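Signal recognition particle receptor beta subunit (Mus musculus, PDB 2FH5) is a GTP-binding subunit of the signal recognition particle receptor, ensuring with the particle that nascent secretory proteins are correctly targeted to the endoplasmic reticulum membrane. Local coordinates at residues A44-N49 against D205-L210; K142-L147 against K173-S178. All coordinates share one frame; numbering follows the deposited sequence.

Contact 1: residues A44-N49 against D205-L210; sequences AIYKVN and DLEKWL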
ATOM      1  N   ALA B  44      -4.799   1.099  12.046  1.00 47.67           N
ATOM      2  CA  ALA B  44      -5.599   2.189  12.574  1.00 48.44           C
ATOM      3  C   ALA B  44      -6.998   1.680  12.934  1.00 52.44           C
ATOM      4  O   ALA B  44      -7.465   0.668  12.394  1.00 49.20           O
ATOM      5  CB  ALA B  44      -5.695   3.290  11.558  1.00 48.64           C
ATOM      6  N   ILE B  45      -7.671   2.398  13.828  1.00 50.67           N
ATOM      7  CA  ILE B  45      -8.992   2.001  14.271  1.00 50.71           C
ATOM      8  C   ILE B  45     -10.112   2.424  13.322  1.00 53.39           C
ATOM      9  O   ILE B  45     -10.162   3.559  12.859  1.00 53.78           O
ATOM     10  CB  ILE B  45      -9.264   2.561  15.676  1.00 51.18           C
ATOM     11  CG1 ILE B  45      -8.395   1.823  16.688  1.00 53.55           C
ATOM     12  CG2 ILE B  45     -10.726   2.404  16.036  1.00 53.54           C
ATOM     13  CD1 ILE B  45      -8.359   2.487  18.052  1.00 55.53           C
ATOM     14  N   TYR B  46     -11.022   1.499  13.046  1.00 54.08           N
ATOM     15  CA  TYR B  46     -12.144   1.778  12.161  1.00 61.21           C
ATOM     16  C   TYR B  46     -13.480   1.647  12.919  1.00 66.61           C
ATOM     17  O   TYR B  46     -13.791   0.580  13.442  1.00 65.53           O
ATOM     18  CB  TYR B  46     -12.109   0.801  10.977  1.00 54.38           C
ATOM     19  CG  TYR B  46     -13.251   0.934   9.985  1.00 52.64           C
ATOM     20  CD1 TYR B  46     -13.339   2.025   9.130  1.00 50.61           C
ATOM     21  CD2 TYR B  46     -14.227  -0.056   9.885  1.00 51.24           C
ATOM     22  CE1 TYR B  46     -14.379   2.130   8.187  1.00 48.76           C
ATOM     23  CE2 TYR B  46     -15.263   0.034   8.954  1.00 46.81           C
ATOM     24  CZ  TYR B  46     -15.337   1.124   8.109  1.00 50.61           C
ATOM     25  OH  TYR B  46     -16.371   1.213   7.196  1.00 50.44           O
ATOM     26  N   LYS B  47     -14.252   2.733  12.992  1.00 73.47           N
ATOM     27  CA  LYS B  47     -15.555   2.688  13.652  1.00 78.14           C
ATOM     28  C   LYS B  47     -16.556   2.244  12.600  1.00 81.00           C
ATOM     29  O   LYS B  47     -16.788   2.933  11.604  1.00 77.42           O
ATOM     30  CB  LYS B  47     -15.961   4.060  14.193  1.00 83.23           C
ATOM     31  CG  LYS B  47     -15.052   4.606  15.294  1.00 88.69           C
ATOM     32  CD  LYS B  47     -15.006   3.708  16.521  1.00 90.04           C
ATOM     33  CE  LYS B  47     -14.119   4.323  17.603  1.00 92.34           C
ATOM     34  NZ  LYS B  47     -13.940   3.434  18.791  1.00 96.22           N
ATOM     35  N   VAL B  48     -17.136   1.075  12.831  1.00 86.56           N
ATOM     36  CA  VAL B  48     -18.100   0.480  11.918  1.00 93.09           C
ATOM     37  C   VAL B  48     -19.387   1.291  11.701  1.00 97.82           C
ATOM     38  O   VAL B  48     -19.819   2.050  12.571  1.00 97.27           O
ATOM     39  CB  VAL B  48     -18.436  -0.939  12.402  1.00 91.48           C
ATOM     40  CG1 VAL B  48     -19.620  -1.494  11.655  1.00 91.03           C
ATOM     41  CG2 VAL B  48     -17.228  -1.828  12.204  1.00 90.80           C
ATOM     42  N   ASN B  49     -19.988   1.109  10.525  1.00103.75           N
ATOM     43  CA  ASN B  49     -21.214   1.804  10.126  1.00111.07           C
ATOM     44  C   ASN B  49     -22.522   1.426  10.838  1.00114.40           C
ATOM     45  O   ASN B  49     -23.519   2.144  10.704  1.00114.63           O
ATOM     46  CB  ASN B  49     -21.422   1.657   8.612  1.00112.69           C
ATOM     47  CG  ASN B  49     -20.660   2.700   7.809  1.00115.39           C
ATOM     48  OD1 ASN B  49     -19.460   2.909   8.010  1.00116.07           O
ATOM     49  ND2 ASN B  49     -21.356   3.357   6.886  1.00115.21           N
ATOM     50  N   ASP B 205     -20.250  -1.866  -0.465  1.00 63.62           N
ATOM     51  CA  ASP B 205     -20.346  -3.274  -0.097  1.00 60.15           C
ATOM     52  C   ASP B 205     -19.302  -3.688   0.916  1.00 58.11           C
ATOM     53  O   ASP B 205     -19.609  -4.444   1.844  1.00 57.95           O
ATOM     54  CB  ASP B 205     -20.231  -4.158  -1.333  1.00 60.92           C
ATOM     55  CG  ASP B 205     -21.440  -4.053  -2.226  1.00 64.14           C
ATOM     56  OD1 ASP B 205     -22.504  -3.640  -1.706  1.00 64.33           O
ATOM     57  OD2 ASP B 205     -21.336  -4.392  -3.428  1.00 63.55           O
ATOM     58  N   LEU B 206     -18.076  -3.190   0.734  1.00 56.32           N
ATOM     59  CA  LEU B 206     -16.964  -3.500   1.632  1.00 54.04           C
ATOM     60  C   LEU B 206     -17.237  -3.006   3.051  1.00 51.95           C
ATOM     61  O   LEU B 206     -16.988  -3.720   4.023  1.00 51.93           O
ATOM     62  CB  LEU B 206     -15.674  -2.877   1.091  1.00 54.44           C
ATOM     63  CG  LEU B 206     -14.405  -2.993   1.940  1.00 51.57           C
ATOM     64  CD1 LEU B 206     -13.985  -4.439   2.011  1.00 50.22           C
ATOM     65  CD2 LEU B 206     -13.295  -2.140   1.321  1.00 49.53           C
ATOM     66  N   GLU B 207     -17.739  -1.781   3.173  1.00 52.77           N
ATOM     67  CA  GLU B 207     -18.069  -1.242   4.494  1.00 56.50           C
ATOM     68  C   GLU B 207     -19.270  -2.020   5.056  1.00 56.91           C
ATOM     69  O   GLU B 207     -19.383  -2.201   6.265  1.00 57.40           O
ATOM     70  CB  GLU B 207     -18.393   0.253   4.418  1.00 55.63           C
ATOM     71  CG  GLU B 207     -17.270   1.097   3.831  1.00 61.40           C
ATOM     72  CD  GLU B 207     -17.479   2.598   4.004  1.00 63.46           C
ATOM     73  OE1 GLU B 207     -17.127   3.132   5.081  1.00 63.03           O
ATOM     74  OE2 GLU B 207     -18.000   3.238   3.062  1.00 62.71           O
ATOM     75  N   LYS B 208     -20.163  -2.483   4.181  1.00 58.08           N
ATOM     76  CA  LYS B 208     -21.298  -3.272   4.644  1.00 62.61           C
ATOM     77  C   LYS B 208     -20.753  -4.562   5.258  1.00 60.32           C
ATOM     78  O   LYS B 208     -21.064  -4.882   6.401  1.00 59.10           O
ATOM     79  CB  LYS B 208     -22.253  -3.602   3.490  1.00 68.55           C
ATOM     80  CG  LYS B 208     -23.664  -3.030   3.672  1.00 73.93           C
ATOM     81  CD  LYS B 208     -24.645  -3.483   2.566  1.00 78.74           C
ATOM     82  CE  LYS B 208     -26.030  -2.804   2.710  1.00 82.29           C
ATOM     83  NZ  LYS B 208     -27.034  -3.171   1.654  1.00 81.00           N
ATOM     84  N   TRP B 209     -19.921  -5.286   4.506  1.00 58.21           N
ATOM     85  CA  TRP B 209     -19.327  -6.539   4.992  1.00 55.33           C
ATOM     86  C   TRP B 209     -18.525  -6.329   6.269  1.00 55.87           C
ATOM     87  O   TRP B 209     -18.632  -7.114   7.211  1.00 59.32           O
ATOM     88  CB  TRP B 209     -18.413  -7.148   3.927  1.00 55.43           C
ATOM     89  CG  TRP B 209     -17.761  -8.462   4.321  1.00 55.31           C
ATOM     90  CD1 TRP B 209     -18.275  -9.713   4.164  1.00 54.72           C
ATOM     91  CD2 TRP B 209     -16.446  -8.638   4.882  1.00 54.67           C
ATOM     92  NE1 TRP B 209     -17.366 -10.660   4.582  1.00 54.78           N
ATOM     93  CE2 TRP B 209     -16.238 -10.027   5.024  1.00 55.87           C
ATOM     94  CE3 TRP B 209     -15.428  -7.755   5.269  1.00 54.10           C
ATOM     95  CZ2 TRP B 209     -15.041 -10.557   5.538  1.00 55.66           C
ATOM     96  CZ3 TRP B 209     -14.237  -8.284   5.780  1.00 52.50           C
ATOM     97  CH2 TRP B 209     -14.059  -9.670   5.907  1.00 56.07           C
ATOM     98  N   LEU B 210     -17.702  -5.289   6.301  1.00 58.07           N
ATOM     99  CA  LEU B 210     -16.913  -5.009   7.493  1.00 56.84           C
ATOM    100  C   LEU B 210     -17.838  -4.807   8.685  1.00 60.24           C
ATOM    101  O   LEU B 210     -17.564  -5.282   9.786  1.00 58.48           O
ATOM    102  CB  LEU B 210     -16.048  -3.773   7.275  1.00 58.84           C
ATOM    103  CG  LEU B 210     -14.730  -4.023   6.533  1.00 57.02           C
ATOM    104  CD1 LEU B 210     -14.135  -2.697   6.109  1.00 59.06           C
ATOM    105  CD2 LEU B 210     -13.767  -4.786   7.443  1.00 54.52           C
TER
HETATM  106  O   HOH W   1     -18.694  -0.380   8.140  1.00 68.02           O
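Y46 and E207 meet through the phenol oxygen: OH of Y46 donates a hydrogen bond to OE1 of E207 at 3.0 Å. The two side chains cross at about a right angle, and the ring and carboxylate planes stand 47° apart. OE1 lies at the ring edge, near its plane, and receives the proton on its anti lone pair, the one turned away from the other carboxylate oxygen. CG of Y46 lies anti to its backbone N (chi1 178°), and the ring continues from there to the phenol oxygen at E207. The E207 chain runs extended beyond CG, whose 3.5 Å distance from Y46 OH shows its aliphatic part passing close by the phenol.

The phenol oxygen is also an acceptor. A water donates to Y46 OH at 3.0 Å. The same water donates to the backbone O of E207 at 2.7 Å and accepts from N49 N. It thus joins side chain, helix carbonyl and the backbone just after the strand, and the phenol is gripped as donor and as acceptor, which is likely to restrict the rotation of its hydroxyl. Further along the helix, CD1 of L210 comes obliquely to CE2 of Y46 at 4.1 Å, adding an apolar contact beside the polar one. CG2 of V48 lies 4.2 Å from the carbonyl O of L210, a looser contact.

The arrangement packs helix 204-213 against strand 42-47, the outermost within this chain of the Ras-like GTPase sheet. Helix 20-29, which follows the P-loop, lies alongside, its L27 touching Y46, E207 and L210 alike. Strand 55-60 pairs antiparallel with strand 42-47 through backbone bonds of A44 with L58 and Y46 with L56, and V48 continues the ladder to N54 just beyond, while W209 reaches strands 79-87 and 117-123 further into the sheet.

Contact 2: residues K142-L147 against K173-S178; sequences KELNTL and KEFEFS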
ATOM      1  N   LYS B 142     -10.885 -22.767 -10.490  1.00 48.56           N
ATOM      2  CA  LYS B 142     -10.242 -23.609 -11.482  1.00 50.65           C
ATOM      3  C   LYS B 142      -8.733 -23.690 -11.213  1.00 50.88           C
ATOM      4  O   LYS B 142      -8.128 -24.748 -11.324  1.00 56.22           O
ATOM      5  CB  LYS B 142     -10.533 -23.049 -12.876  1.00 54.29           C
ATOM      6  CG  LYS B 142      -9.641 -23.598 -13.989  1.00 64.73           C
ATOM      7  CD  LYS B 142      -9.986 -22.978 -15.351  1.00 67.75           C
ATOM      8  CE  LYS B 142      -9.051 -23.505 -16.452  1.00 74.31           C
ATOM      9  NZ  LYS B 142      -9.346 -22.925 -17.802  1.00 73.09           N
ATOM     10  N   GLU B 143      -8.133 -22.571 -10.830  1.00 52.71           N
ATOM     11  CA  GLU B 143      -6.701 -22.511 -10.565  1.00 49.50           C
ATOM     12  C   GLU B 143      -6.274 -23.162  -9.237  1.00 47.91           C
ATOM     13  O   GLU B 143      -5.242 -23.810  -9.157  1.00 43.47           O
ATOM     14  CB  GLU B 143      -6.260 -21.051 -10.592  1.00 56.55           C
ATOM     15  CG  GLU B 143      -4.767 -20.861 -10.654  1.00 61.94           C
ATOM     16  CD  GLU B 143      -4.207 -21.230 -12.012  1.00 67.12           C
ATOM     17  OE1 GLU B 143      -4.781 -20.772 -13.039  1.00 64.86           O
ATOM     18  OE2 GLU B 143      -3.194 -21.969 -12.040  1.00 67.51           O
ATOM     19  N   LEU B 144      -7.049 -22.978  -8.176  1.00 47.59           N
ATOM     20  CA  LEU B 144      -6.686 -23.599  -6.906  1.00 46.16           C
ATOM     21  C   LEU B 144      -6.860 -25.113  -7.084  1.00 49.47           C
ATOM     22  O   LEU B 144      -6.171 -25.924  -6.460  1.00 47.88           O
ATOM     23  CB  LEU B 144      -7.594 -23.072  -5.801  1.00 45.97           C
ATOM     24  CG  LEU B 144      -7.428 -21.576  -5.484  1.00 44.66           C
ATOM     25  CD1 LEU B 144      -8.595 -21.080  -4.671  1.00 45.81           C
ATOM     26  CD2 LEU B 144      -6.136 -21.368  -4.741  1.00 44.19           C
ATOM     27  N   ASN B 145      -7.776 -25.484  -7.972  1.00 48.88           N
ATOM     28  CA  ASN B 145      -8.025 -26.882  -8.238  1.00 47.27           C
ATOM     29  C   ASN B 145      -6.805 -27.572  -8.786  1.00 44.16           C
ATOM     30  O   ASN B 145      -6.588 -28.738  -8.511  1.00 45.56           O
ATOM     31  CB  ASN B 145      -9.179 -27.074  -9.216  1.00 47.01           C
ATOM     32  CG  ASN B 145      -9.493 -28.533  -9.424  1.00 49.33           C
ATOM     33  OD1 ASN B 145      -9.802 -29.262  -8.468  1.00 46.42           O
ATOM     34  ND2 ASN B 145      -9.398 -28.980 -10.663  1.00 52.52           N
ATOM     35  N   THR B 146      -6.007 -26.871  -9.578  1.00 47.48           N
ATOM     36  CA  THR B 146      -4.791 -27.494 -10.107  1.00 48.16           C
ATOM     37  C   THR B 146      -3.677 -27.398  -9.084  1.00 45.82           C
ATOM     38  O   THR B 146      -2.894 -28.324  -8.935  1.00 46.58           O
ATOM     39  CB  THR B 146      -4.302 -26.835 -11.409  1.00 50.17           C
ATOM     40  OG1 THR B 146      -5.273 -27.039 -12.437  1.00 56.93           O
ATOM     41  CG2 THR B 146      -2.997 -27.458 -11.861  1.00 53.62           C
ATOM     42  N   LEU B 147      -3.621 -26.281  -8.369  1.00 46.14           N
ATOM     43  CA  LEU B 147      -2.581 -26.075  -7.363  1.00 50.82           C
ATOM     44  C   LEU B 147      -2.551 -27.102  -6.236  1.00 52.38           C
ATOM     45  O   LEU B 147      -1.474 -27.470  -5.790  1.00 54.42           O
ATOM     46  CB  LEU B 147      -2.686 -24.679  -6.736  1.00 52.00           C
ATOM     47  CG  LEU B 147      -1.937 -23.521  -7.384  1.00 50.87           C
ATOM     48  CD1 LEU B 147      -2.282 -22.267  -6.630  1.00 44.93           C
ATOM     49  CD2 LEU B 147      -0.418 -23.776  -7.351  1.00 45.35           C
ATOM     50  N   LYS B 173     -13.352 -34.257  -5.703  1.00 67.28           N
ATOM     51  CA  LYS B 173     -14.262 -33.344  -6.393  1.00 70.37           C
ATOM     52  C   LYS B 173     -13.598 -32.001  -6.732  1.00 68.89           C
ATOM     53  O   LYS B 173     -12.842 -31.452  -5.922  1.00 69.28           O
ATOM     54  CB  LYS B 173     -15.521 -33.092  -5.561  1.00 76.75           C
ATOM     55  CG  LYS B 173     -16.616 -32.440  -6.403  1.00 86.12           C
ATOM     56  CD  LYS B 173     -17.755 -31.833  -5.595  1.00 89.22           C
ATOM     57  CE  LYS B 173     -18.610 -30.981  -6.525  1.00 94.04           C
ATOM     58  NZ  LYS B 173     -17.738 -30.053  -7.345  1.00 92.21           N
ATOM     59  N   GLU B 174     -13.887 -31.484  -7.927  1.00 66.96           N
ATOM     60  CA  GLU B 174     -13.340 -30.208  -8.389  1.00 67.47           C
ATOM     61  C   GLU B 174     -13.496 -29.118  -7.320  1.00 64.45           C
ATOM     62  O   GLU B 174     -14.600 -28.857  -6.843  1.00 62.34           O
ATOM     63  CB  GLU B 174     -14.039 -29.779  -9.684  1.00 71.34           C
ATOM     64  CG  GLU B 174     -13.960 -30.828 -10.796  1.00 83.01           C
ATOM     65  CD  GLU B 174     -12.655 -30.789 -11.595  1.00 88.31           C
ATOM     66  OE1 GLU B 174     -12.525 -29.900 -12.467  1.00 91.92           O
ATOM     67  OE2 GLU B 174     -11.762 -31.639 -11.357  1.00 86.74           O
ATOM     68  N   PHE B 175     -12.381 -28.485  -6.958  1.00 61.16           N
ATOM     69  CA  PHE B 175     -12.368 -27.441  -5.933  1.00 57.08           C
ATOM     70  C   PHE B 175     -13.360 -26.304  -6.107  1.00 53.91           C
ATOM     71  O   PHE B 175     -13.585 -25.835  -7.217  1.00 52.87           O
ATOM     72  CB  PHE B 175     -10.988 -26.788  -5.806  1.00 54.18           C
ATOM     73  CG  PHE B 175     -10.950 -25.710  -4.761  1.00 48.48           C
ATOM     74  CD1 PHE B 175     -10.869 -26.041  -3.416  1.00 47.89           C
ATOM     75  CD2 PHE B 175     -11.143 -24.385  -5.103  1.00 42.06           C
ATOM     76  CE1 PHE B 175     -10.995 -25.077  -2.435  1.00 44.41           C
ATOM     77  CE2 PHE B 175     -11.274 -23.412  -4.114  1.00 44.86           C
ATOM     78  CZ  PHE B 175     -11.201 -23.766  -2.785  1.00 39.17           C
ATOM     79  N   GLU B 176     -13.925 -25.858  -4.987  1.00 51.30           N
ATOM     80  CA  GLU B 176     -14.860 -24.736  -4.968  1.00 55.43           C
ATOM     81  C   GLU B 176     -14.734 -24.143  -3.588  1.00 53.63           C
ATOM     82  O   GLU B 176     -14.499 -24.869  -2.634  1.00 56.84           O
ATOM     83  CB  GLU B 176     -16.303 -25.194  -5.216  1.00 56.85           C
ATOM     84  CG  GLU B 176     -16.642 -25.335  -6.688  1.00 66.54           C
ATOM     85  CD  GLU B 176     -18.018 -25.936  -6.929  1.00 71.74           C
ATOM     86  OE1 GLU B 176     -19.039 -25.289  -6.604  1.00 70.62           O
ATOM     87  OE2 GLU B 176     -18.068 -27.069  -7.451  1.00 78.68           O
ATOM     88  N   PHE B 177     -14.873 -22.828  -3.477  1.00 53.81           N
ATOM     89  CA  PHE B 177     -14.764 -22.165  -2.182  1.00 53.33           C
ATOM     90  C   PHE B 177     -15.797 -22.630  -1.157  1.00 52.83           C
ATOM     91  O   PHE B 177     -15.498 -22.674   0.037  1.00 55.12           O
ATOM     92  CB  PHE B 177     -14.843 -20.652  -2.367  1.00 51.82           C
ATOM     93  CG  PHE B 177     -13.608 -20.050  -2.995  1.00 51.00           C
ATOM     94  CD1 PHE B 177     -12.436 -19.895  -2.252  1.00 50.65           C
ATOM     95  CD2 PHE B 177     -13.614 -19.644  -4.335  1.00 48.36           C
ATOM     96  CE1 PHE B 177     -11.276 -19.339  -2.841  1.00 51.69           C
ATOM     97  CE2 PHE B 177     -12.470 -19.086  -4.935  1.00 49.76           C
ATOM     98  CZ  PHE B 177     -11.298 -18.933  -4.191  1.00 46.72           C
ATOM     99  N   SER B 178     -17.000 -22.984  -1.608  1.00 54.42           N
ATOM    100  CA  SER B 178     -18.055 -23.463  -0.696  1.00 55.93           C
ATOM    101  C   SER B 178     -17.670 -24.746   0.083  1.00 53.98           C
ATOM    102  O   SER B 178     -18.183 -24.987   1.168  1.00 56.95           O
ATOM    103  CB  SER B 178     -19.351 -23.714  -1.463  1.00 53.97           C
ATOM    104  OG  SER B 178     -19.184 -24.788  -2.371  1.00 62.12           O
TER
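The backbones approach most closely at N145 and F175, whose CA atoms are 4.9 Å apart, where the helix carrying 142-147 meets a loop that turns into a 3-10 segment at F177. The backbone N of F175 donates to OD1 of N145 at 3.1 Å, nearly straight at 176°, with the donor lying 53° out of the amide's carbonyl plane. CG of N145 stands anti to its backbone N (chi1 -176°), on the way to an amide whose OD1 ends at the loop. OD1 accepts a second bond from R148, which also binds the carbonyl of K173. An alanine in place of this asparagine would probably leave the F175 N-H without its acceptor and R148 with one partner fewer, weakening the tie between loop and helix.

Beside this polar link, CD1 of L144 touches two rings, CE2 of F175 at 3.6 Å and CZ of F177 at 3.5 Å, the leucine side chain crossing that of F175 obliquely and that of F177 at about a right angle. CE2 of F175 in turn lies 4.1 Å above the centre of the F177 ring.

In the fold, the contact holds the loop before strand 184-188 against helix 133-150. Helix 91-110 packs alongside through L106 on L144 and L102 on F177, and F186 of the strand meets F177 edge-to-face.

In the fold
Contacts 1 and 2 lie on opposite sides of the chain's centre, their centres 30 Å apart and their nearest atoms about 12 Å apart, so they do not touch. Along the chain, contact 2 is nested within the loop closed by contact 1: strand 42-47 comes first, then helix 133-150 and the following loop, and last helix 204-213. The central six-stranded sheet relates them, since contact 1 uses one of its outermost strands within this chain, 42-47, and the loop of contact 2 leads into the other, 184-188. Contact 1 therefore brings a C-terminal helix back to an early strand, whereas contact 2 is more local. Neither contact includes one of the residues known to bind GTP; the E207 side chain is about 13 Å from the nucleotide.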